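Local coordinates for protein alpha-14 giardin (Giardia lamblia, PDB 3CHL) that probably binds calcium and, in a calcium-dependent way, phospholipids including phosphatidylserine, and may link the lipid bilayer to the underlying axoneme, at residues 32-37 / 307-312; 42-47 / 319-324; 85-90 / 121-126. All coordinates share one frame; numbering follows the deposited sequence.

In the fold
The chain begins with helices 12-24, 31-38 and 41-55. The last two follow each other directly, and each receives a piece of the C-terminal end. In contact 1, helix 31-38 meets the end of helix 301-310, closing a loop of about 270 residues. In contact 2, helix 41-55 meets the last modelled residues, 319-324. Contacts 1 and 2 cross along the chain, and they touch where Ile35 CG2 packs on Leu44 CD2 at 3.6 Å. Contact 3 lies within both large loops and closes a short one, joining helices 82-92 and 113-127. Contacts 1 and 2 thus tie the two ends of this all-helical annexin together.

Contact 1 of 3, residues 32-37 / 307-312; sequences LIEIAR and IKLLWE
Ile33 lays its CG2 methyl over Leu309 and Leu310, at 3.7 Å from Leu309 CD2. The contact joins helix 31-38 to the end of helix 301-310 and so ties the N-terminal and C-terminal parts of the annexin fold together. CG2 of Ile33 lies anti to the backbone N, and it is this branch that does the touching. Ile33 and Leu309 run alongside one another pointing opposite ways, and Leu310 comes in across Ile33. Phe71, Leu74 and Leu78 of helix 69-78 pack on the same apolar patch.

Arg37 reaches along the outer side of this patch. Its chain bends at chi2 and more sharply at chi3 (-51°), which carries the guanidinium across Leu309. Methyl CD1 of Leu309 lies over one face, toward its NH2 side, 3.5 Å from Arg37 NH2. Two polar partners hold the flat group from its edge. Arg37 NH2 forms a salt bridge with Glu34 OE1, one turn earlier, at 2.6 Å and nearly straight. A second, weak bond runs from Arg37 NE to the same oxygen. Glu312 turns its carboxylate to Lys280 and offers Arg37 its backbone oxygen instead. Arg37 NH1 donates to Glu312 O at 2.9 Å. Glu312 O lies close to the guanidinium plane, while the donor NH1 stands 47° out of the Glu312 carbonyl plane.

Contact 2 of 3, residues 42-47 / 319-324; sequences NQLRNM and LSMDDY
Gln43 turns its whole side-chain amide to the backbone and side chains of 319-324. The last modelled part of the chain, 319-324, is held here against helix 41-55, in the N-terminal part of the annexin fold. The amide uses both of its ends. Gln43 OE1 accepts from Met321 N at 2.7 Å, and the bond is nearly straight at 174°. The donor sits 34° from the plane of the amide carbonyl. Gln43 NE2 donates to Ser320 OG at 3.2 Å, and this oxygen lies close to the amide plane. The chain, extended beyond CG, gives Gln43 the length to span the gap. There is a bond at each end, which should hold the amide in this orientation.

Ser320 OG has a second bond. It accepts from Asp322 N at 3.0 Å, which makes an ST turn. The serine hydroxyl therefore links this turn to the helix side chain. The carboxylate of Asp322 stands beside the Gln43 amide, with the two planes 42° apart. Asp322 OD1 accepts a hydrogen bond from a water at 3.0 Å. The same water accepts from Asn46 ND2, so it bridges 319-324 to the next turn of the helix.

Next to this polar layer, Met321 runs alongside Gln43, pointing the other way. Its SD rests 3.9 Å from Met47 CB, and its CE meets Leu44 CD2 from across. Val15 of helix 12-24 also touches Met321, and Ser38 pairs with Leu319 through backbone bonds. The chemistry implies that specific amide and hydroxyl bonds fix the position of 319-324 on the helix, with Met321 as the apolar part of the contact.

Contact 3 of 3, residues 85-90 / 121-126; sequences LLCELI and QLYYQL
Cys87 is the first residue of 85-90 to touch the other helix, and it sits over the backbone of 122-123. The axes of segments 85-90 and 121-126, on helices 82-92 and 113-127 of the annexin fold, cross at -57° and come within 9.6 Å. The first torsion of Cys87 (chi1 -71°) sets the sulfur beside its own backbone N, pointing at the backbone of Leu122 and Tyr123. Cys87 SG packs on Leu122 CB at 4.0 Å and on Tyr123 CB. It also faces the edge of the Tyr123 ring, 5.2 Å from the ring centroid, a sulfur-aromatic contact. Behind the sulfur, Cys87 CB touches Leu126 CD1 at 3.7 Å. The carbonyl oxygen of Cys87 meets the ring edge near its plane, 3.5 Å from Tyr123 CE1.

One turn on, Ile90 brings CG2 to the same ring carbon, Tyr123 CE1, at 3.9 Å. Leu104 and Val107 of helix 101-108 pack on Ile90, while Leu131 of helix 131-139 reaches both Ile90 and Tyr123. No hydrogen bond joins the two segments. Their cohesion therefore rests on close apolar contact, with the sulfur and one ring edge at its middle.

Contact 1 of 3, residues 32-37 / 307-312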
# COMPACT_ATOMS: atom_id res chain seq x y z
N LEU A 32 0.93 -19.27 -10.31
CA LEU A 32 1.09 -18.79 -8.93
C LEU A 32 0.27 -17.53 -8.67
O LEU A 32 -0.30 -17.33 -7.56
CB LEU A 32 2.59 -18.51 -8.66
CG LEU A 32 3.50 -19.77 -8.64
CD1 LEU A 32 4.95 -19.41 -8.40
CD2 LEU A 32 3.06 -20.69 -7.48
N ILE A 33 0.23 -16.67 -9.68
CA ILE A 33 -0.56 -15.42 -9.66
C ILE A 33 -2.03 -15.69 -9.87
O ILE A 33 -2.87 -15.10 -9.21
CB ILE A 33 -0.10 -14.43 -10.78
CG1 ILE A 33 1.43 -14.10 -10.65
CG2 ILE A 33 -0.94 -13.17 -10.75
CD1 ILE A 33 1.88 -13.65 -9.21
N GLU A 34 -2.36 -16.56 -10.83
CA GLU A 34 -3.76 -16.93 -11.00
C GLU A 34 -4.38 -17.44 -9.68
O GLU A 34 -5.51 -17.09 -9.31
CB GLU A 34 -3.89 -17.97 -12.10
CG GLU A 34 -4.47 -17.38 -13.38
CD GLU A 34 -5.74 -16.51 -13.12
OE1 GLU A 34 -5.62 -15.27 -13.06
OE2 GLU A 34 -6.86 -17.05 -12.97
N ILE A 35 -3.61 -18.25 -8.97
CA ILE A 35 -4.03 -18.78 -7.64
C ILE A 35 -4.25 -17.62 -6.68
O ILE A 35 -5.28 -17.55 -5.99
CB ILE A 35 -3.00 -19.81 -7.12
CG1 ILE A 35 -3.21 -21.17 -7.82
CG2 ILE A 35 -3.15 -20.02 -5.61
CD1 ILE A 35 -1.98 -22.05 -7.70
N ALA A 36 -3.32 -16.65 -6.67
CA ALA A 36 -3.47 -15.52 -5.73
C ALA A 36 -4.77 -14.76 -6.01
O ALA A 36 -5.37 -14.20 -5.07
CB ALA A 36 -2.32 -14.54 -5.90
N ARG A 37 -5.14 -14.67 -7.28
CA ARG A 37 -6.31 -13.84 -7.71
C ARG A 37 -7.62 -14.60 -7.61
O ARG A 37 -8.69 -13.98 -7.71
CB ARG A 37 -6.14 -13.39 -9.19
CG ARG A 37 -5.00 -12.40 -9.46
CD ARG A 37 -5.38 -11.43 -10.62
NE ARG A 37 -5.81 -12.22 -11.72
CZ ARG A 37 -6.64 -11.96 -12.73
NH1 ARG A 37 -7.27 -10.81 -12.96
NH2 ARG A 37 -6.82 -12.97 -13.58
N ILE A 307 3.04 -8.59 -12.34
CA ILE A 307 2.56 -7.29 -11.88
C ILE A 307 1.36 -6.84 -12.72
O ILE A 307 0.34 -6.40 -12.17
CB ILE A 307 3.68 -6.19 -11.94
CG1 ILE A 307 4.85 -6.50 -10.98
CG2 ILE A 307 3.06 -4.79 -11.77
CD1 ILE A 307 4.54 -6.42 -9.51
N LYS A 308 1.45 -6.94 -14.05
CA LYS A 308 0.29 -6.56 -14.87
C LYS A 308 -0.94 -7.41 -14.54
O LYS A 308 -2.08 -6.90 -14.50
CB LYS A 308 0.57 -6.72 -16.36
CG LYS A 308 1.50 -5.66 -16.95
CD LYS A 308 1.72 -5.96 -18.42
CE LYS A 308 2.78 -6.99 -18.62
NZ LYS A 308 3.55 -6.69 -19.86
N LEU A 309 -0.72 -8.73 -14.36
CA LEU A 309 -1.86 -9.61 -14.09
C LEU A 309 -2.52 -9.34 -12.73
O LEU A 309 -3.75 -9.31 -12.62
CB LEU A 309 -1.45 -11.09 -14.24
CG LEU A 309 -2.58 -12.14 -14.06
CD1 LEU A 309 -3.76 -11.91 -15.00
CD2 LEU A 309 -1.91 -13.47 -14.31
N LEU A 310 -1.73 -9.14 -11.68
CA LEU A 310 -2.30 -8.84 -10.36
C LEU A 310 -3.16 -7.60 -10.39
O LEU A 310 -4.20 -7.51 -9.72
CB LEU A 310 -1.18 -8.68 -9.30
CG LEU A 310 -0.56 -10.00 -8.85
CD1 LEU A 310 0.71 -9.65 -8.12
CD2 LEU A 310 -1.55 -10.82 -7.92
N TRP A 311 -2.73 -6.61 -11.15
CA TRP A 311 -3.48 -5.36 -11.22
C TRP A 311 -4.71 -5.39 -12.16
O TRP A 311 -5.43 -4.42 -12.29
CB TRP A 311 -2.51 -4.22 -11.60
CG TRP A 311 -1.78 -3.68 -10.37
CD1 TRP A 311 -0.42 -3.69 -10.15
CD2 TRP A 311 -2.38 -3.10 -9.22
NE1 TRP A 311 -0.15 -3.10 -8.93
CE2 TRP A 311 -1.33 -2.71 -8.34
CE3 TRP A 311 -3.72 -2.81 -8.85
CZ2 TRP A 311 -1.57 -2.07 -7.12
CZ3 TRP A 311 -3.95 -2.20 -7.65
CH2 TRP A 311 -2.87 -1.82 -6.78
N GLU A 312 -4.91 -6.51 -12.84
CA GLU A 312 -6.07 -6.65 -13.69
C GLU A 312 -7.28 -7.02 -12.82
O GLU A 312 -7.26 -8.03 -12.12
CB GLU A 312 -5.77 -7.68 -14.78
CG GLU A 312 -6.76 -7.72 -15.89
CD GLU A 312 -6.63 -6.57 -16.90
OE1 GLU A 312 -5.76 -5.68 -16.77
OE2 GLU A 312 -7.40 -6.60 -17.88

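Contact 2 of 3, residues 42-47 / 319-324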
# COMPACT_ATOMS: atom_id res chain seq x y z
N ASN A 42 -7.69 -15.74 3.19
CA ASN A 42 -7.65 -16.68 4.33
C ASN A 42 -7.44 -18.14 3.88
O ASN A 42 -6.74 -18.88 4.50
CB ASN A 42 -8.89 -16.56 5.21
CG ASN A 42 -8.87 -15.31 6.11
OD1 ASN A 42 -7.87 -14.57 6.20
ND2 ASN A 42 -9.99 -15.07 6.80
N GLN A 43 -8.10 -18.54 2.80
CA GLN A 43 -7.91 -19.85 2.24
C GLN A 43 -6.51 -20.03 1.68
O GLN A 43 -5.96 -21.10 1.75
CB GLN A 43 -8.94 -20.10 1.14
CG GLN A 43 -10.36 -20.17 1.65
CD GLN A 43 -11.33 -20.66 0.58
OE1 GLN A 43 -10.96 -20.96 -0.55
NE2 GLN A 43 -12.58 -20.75 0.95
N LEU A 44 -5.92 -18.99 1.09
CA LEU A 44 -4.54 -19.09 0.59
C LEU A 44 -3.59 -19.23 1.78
O LEU A 44 -2.63 -19.98 1.71
CB LEU A 44 -4.17 -17.82 -0.23
CG LEU A 44 -5.01 -17.65 -1.53
CD1 LEU A 44 -4.85 -16.23 -2.10
CD2 LEU A 44 -4.63 -18.72 -2.57
N ARG A 45 -3.87 -18.50 2.86
CA ARG A 45 -3.05 -18.61 4.06
C ARG A 45 -3.14 -20.06 4.58
O ARG A 45 -2.11 -20.66 4.88
CB ARG A 45 -3.50 -17.58 5.14
CG ARG A 45 -2.64 -17.60 6.46
CD ARG A 45 -3.26 -16.68 7.60
NE ARG A 45 -4.73 -16.73 7.74
CZ ARG A 45 -5.46 -17.85 7.83
NH1 ARG A 45 -4.87 -19.03 7.83
NH2 ARG A 45 -6.77 -17.80 7.94
N ASN A 46 -4.36 -20.60 4.68
CA ASN A 46 -4.56 -22.00 5.18
C ASN A 46 -3.82 -22.99 4.29
O ASN A 46 -3.20 -23.94 4.78
CB ASN A 46 -6.05 -22.36 5.25
CG ASN A 46 -6.82 -21.52 6.29
OD1 ASN A 46 -6.21 -20.97 7.19
ND2 ASN A 46 -8.14 -21.44 6.15
N MET A 47 -3.85 -22.77 2.98
CA MET A 47 -3.11 -23.60 2.03
C MET A 47 -1.61 -23.54 2.32
O MET A 47 -0.94 -24.58 2.46
CB MET A 47 -3.41 -23.15 0.59
CG MET A 47 -2.73 -23.96 -0.58
SD MET A 47 -1.05 -23.35 -0.95
CE MET A 47 -1.45 -21.77 -1.72
N LEU A 319 -13.10 -18.50 -6.47
CA LEU A 319 -13.22 -19.90 -6.16
C LEU A 319 -13.24 -20.11 -4.65
O LEU A 319 -12.93 -19.19 -3.89
CB LEU A 319 -12.08 -20.69 -6.81
CG LEU A 319 -11.96 -20.50 -8.32
CD1 LEU A 319 -10.71 -21.20 -8.90
CD2 LEU A 319 -13.27 -20.95 -9.04
N SER A 320 -13.63 -21.32 -4.25
CA SER A 320 -13.46 -21.79 -2.88
C SER A 320 -12.68 -23.09 -2.86
O SER A 320 -12.98 -24.04 -3.59
CB SER A 320 -14.80 -21.95 -2.14
OG SER A 320 -14.59 -22.52 -0.85
N MET A 321 -11.67 -23.12 -2.01
CA MET A 321 -10.90 -24.30 -1.76
C MET A 321 -11.62 -25.25 -0.82
O MET A 321 -11.25 -26.42 -0.70
CB MET A 321 -9.55 -23.90 -1.14
CG MET A 321 -8.38 -24.20 -1.98
SD MET A 321 -6.84 -23.87 -1.10
CE MET A 321 -6.54 -22.18 -1.68
N ASP A 322 -12.67 -24.76 -0.16
CA ASP A 322 -13.36 -25.49 0.89
C ASP A 322 -14.56 -26.21 0.33
O ASP A 322 -15.20 -26.99 1.02
CB ASP A 322 -13.82 -24.53 2.02
CG ASP A 322 -12.67 -23.99 2.85
OD1 ASP A 322 -11.55 -24.57 2.80
OD2 ASP A 322 -12.89 -22.96 3.56
N ASP A 323 -14.82 -25.97 -0.95
CA ASP A 323 -16.03 -26.39 -1.66
C ASP A 323 -15.97 -27.85 -2.10
O ASP A 323 -16.99 -28.44 -2.46
CB ASP A 323 -16.18 -25.52 -2.92
CG ASP A 323 -17.59 -25.01 -3.12
OD1 ASP A 323 -18.54 -25.84 -3.16
OD2 ASP A 323 -17.76 -23.77 -3.27
N TYR A 324 -14.76 -28.41 -2.10
CA TYR A 324 -14.51 -29.81 -2.41
C TYR A 324 -15.63 -30.78 -1.96
O TYR A 324 -16.22 -31.48 -2.78
CB TYR A 324 -13.15 -30.23 -1.80
CG TYR A 324 -12.57 -31.47 -2.44
CD1 TYR A 324 -11.91 -31.40 -3.66
CD2 TYR A 324 -12.68 -32.72 -1.82
CE1 TYR A 324 -11.38 -32.52 -4.25
CE2 TYR A 324 -12.17 -33.85 -2.41
CZ TYR A 324 -11.51 -33.75 -3.62
OH TYR A 324 -10.97 -34.86 -4.21
O HOH W 1 -9.22 -23.09 4.07

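Contact 3 of 3, residues 85-90 / 121-126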
# COMPACT_ATOMS: atom_id res chain seq x y z
N LEU A 85 0.01 -9.46 6.10
CA LEU A 85 1.00 -8.83 5.23
C LEU A 85 1.49 -7.50 5.86
O LEU A 85 2.70 -7.26 5.93
CB LEU A 85 0.44 -8.59 3.81
CG LEU A 85 1.37 -7.82 2.86
CD1 LEU A 85 2.76 -8.53 2.69
CD2 LEU A 85 0.70 -7.52 1.52
N LEU A 86 0.57 -6.64 6.31
CA LEU A 86 1.00 -5.30 6.79
C LEU A 86 1.89 -5.42 8.02
O LEU A 86 2.92 -4.74 8.14
CB LEU A 86 -0.21 -4.38 7.09
CG LEU A 86 -1.22 -4.04 5.98
CD1 LEU A 86 -1.91 -2.64 6.24
CD2 LEU A 86 -0.66 -4.07 4.60
N CYS A 87 1.51 -6.32 8.94
CA CYS A 87 2.34 -6.56 10.14
C CYS A 87 3.74 -7.02 9.75
O CYS A 87 4.75 -6.48 10.26
CB CYS A 87 1.65 -7.55 11.08
SG CYS A 87 0.24 -6.82 11.87
N GLU A 88 3.83 -7.99 8.84
CA GLU A 88 5.15 -8.49 8.40
C GLU A 88 5.97 -7.43 7.73
O GLU A 88 7.21 -7.37 7.91
CB GLU A 88 4.99 -9.66 7.46
CG GLU A 88 4.35 -10.83 8.17
CD GLU A 88 4.10 -11.97 7.24
OE1 GLU A 88 4.59 -11.89 6.10
OE2 GLU A 88 3.44 -12.94 7.66
N LEU A 89 5.32 -6.58 6.93
CA LEU A 89 6.06 -5.46 6.30
C LEU A 89 6.58 -4.42 7.29
O LEU A 89 7.70 -3.91 7.15
CB LEU A 89 5.21 -4.79 5.22
CG LEU A 89 4.91 -5.56 3.94
CD1 LEU A 89 3.79 -4.79 3.17
CD2 LEU A 89 6.16 -5.76 3.05
N ILE A 90 5.79 -4.10 8.30
CA ILE A 90 6.22 -3.18 9.35
C ILE A 90 7.41 -3.78 10.13
O ILE A 90 8.43 -3.11 10.36
CB ILE A 90 5.04 -2.80 10.27
CG1 ILE A 90 3.99 -2.00 9.49
CG2 ILE A 90 5.52 -1.94 11.43
CD1 ILE A 90 2.57 -1.88 10.19
N GLN A 121 -3.91 -5.02 17.01
CA GLN A 121 -4.00 -6.31 17.75
C GLN A 121 -3.10 -7.43 17.23
O GLN A 121 -2.39 -8.09 18.01
CB GLN A 121 -5.44 -6.84 17.77
CG GLN A 121 -6.41 -6.08 18.68
CD GLN A 121 -7.88 -6.46 18.45
OE1 GLN A 121 -8.78 -5.90 19.08
NE2 GLN A 121 -8.12 -7.42 17.53
N LEU A 122 -3.16 -7.69 15.92
CA LEU A 122 -2.31 -8.71 15.32
C LEU A 122 -0.82 -8.38 15.52
O LEU A 122 -0.02 -9.28 15.79
CB LEU A 122 -2.60 -8.84 13.82
CG LEU A 122 -2.57 -10.19 13.07
CD1 LEU A 122 -2.20 -9.99 11.66
CD2 LEU A 122 -1.71 -11.27 13.67
N TYR A 123 -0.44 -7.09 15.35
CA TYR A 123 0.97 -6.69 15.55
C TYR A 123 1.46 -7.03 16.97
O TYR A 123 2.52 -7.64 17.15
CB TYR A 123 1.24 -5.20 15.22
CG TYR A 123 2.72 -5.02 14.98
CD1 TYR A 123 3.26 -5.15 13.69
CD2 TYR A 123 3.59 -4.84 16.05
CE1 TYR A 123 4.60 -5.07 13.48
CE2 TYR A 123 4.96 -4.75 15.83
CZ TYR A 123 5.46 -4.87 14.55
OH TYR A 123 6.80 -4.78 14.35
N TYR A 124 0.68 -6.64 17.96
CA TYR A 124 0.99 -7.02 19.33
C TYR A 124 1.02 -8.56 19.52
O TYR A 124 1.94 -9.10 20.11
CB TYR A 124 0.05 -6.34 20.34
CG TYR A 124 0.39 -6.70 21.77
CD1 TYR A 124 1.42 -6.03 22.44
CD2 TYR A 124 -0.30 -7.71 22.44
CE1 TYR A 124 1.74 -6.36 23.77
CE2 TYR A 124 0.02 -8.05 23.75
CZ TYR A 124 1.04 -7.38 24.41
OH TYR A 124 1.36 -7.71 25.72
N GLN A 125 0.01 -9.23 18.99
CA GLN A 125 -0.07 -10.69 19.04
C GLN A 125 1.13 -11.41 18.42
O GLN A 125 1.58 -12.44 18.96
CB GLN A 125 -1.34 -11.13 18.33
CG GLN A 125 -1.55 -12.63 18.26
CD GLN A 125 -2.96 -12.97 17.83
OE1 GLN A 125 -3.26 -13.09 16.64
NE2 GLN A 125 -3.85 -13.12 18.81
N LEU A 126 1.63 -10.91 17.29
CA LEU A 126 2.76 -11.53 16.59
C LEU A 126 4.09 -11.19 17.23
O LEU A 126 4.95 -12.05 17.32
CB LEU A 126 2.81 -11.08 15.11
CG LEU A 126 1.83 -11.70 14.09
CD1 LEU A 126 1.83 -10.88 12.76
CD2 LEU A 126 2.17 -13.17 13.82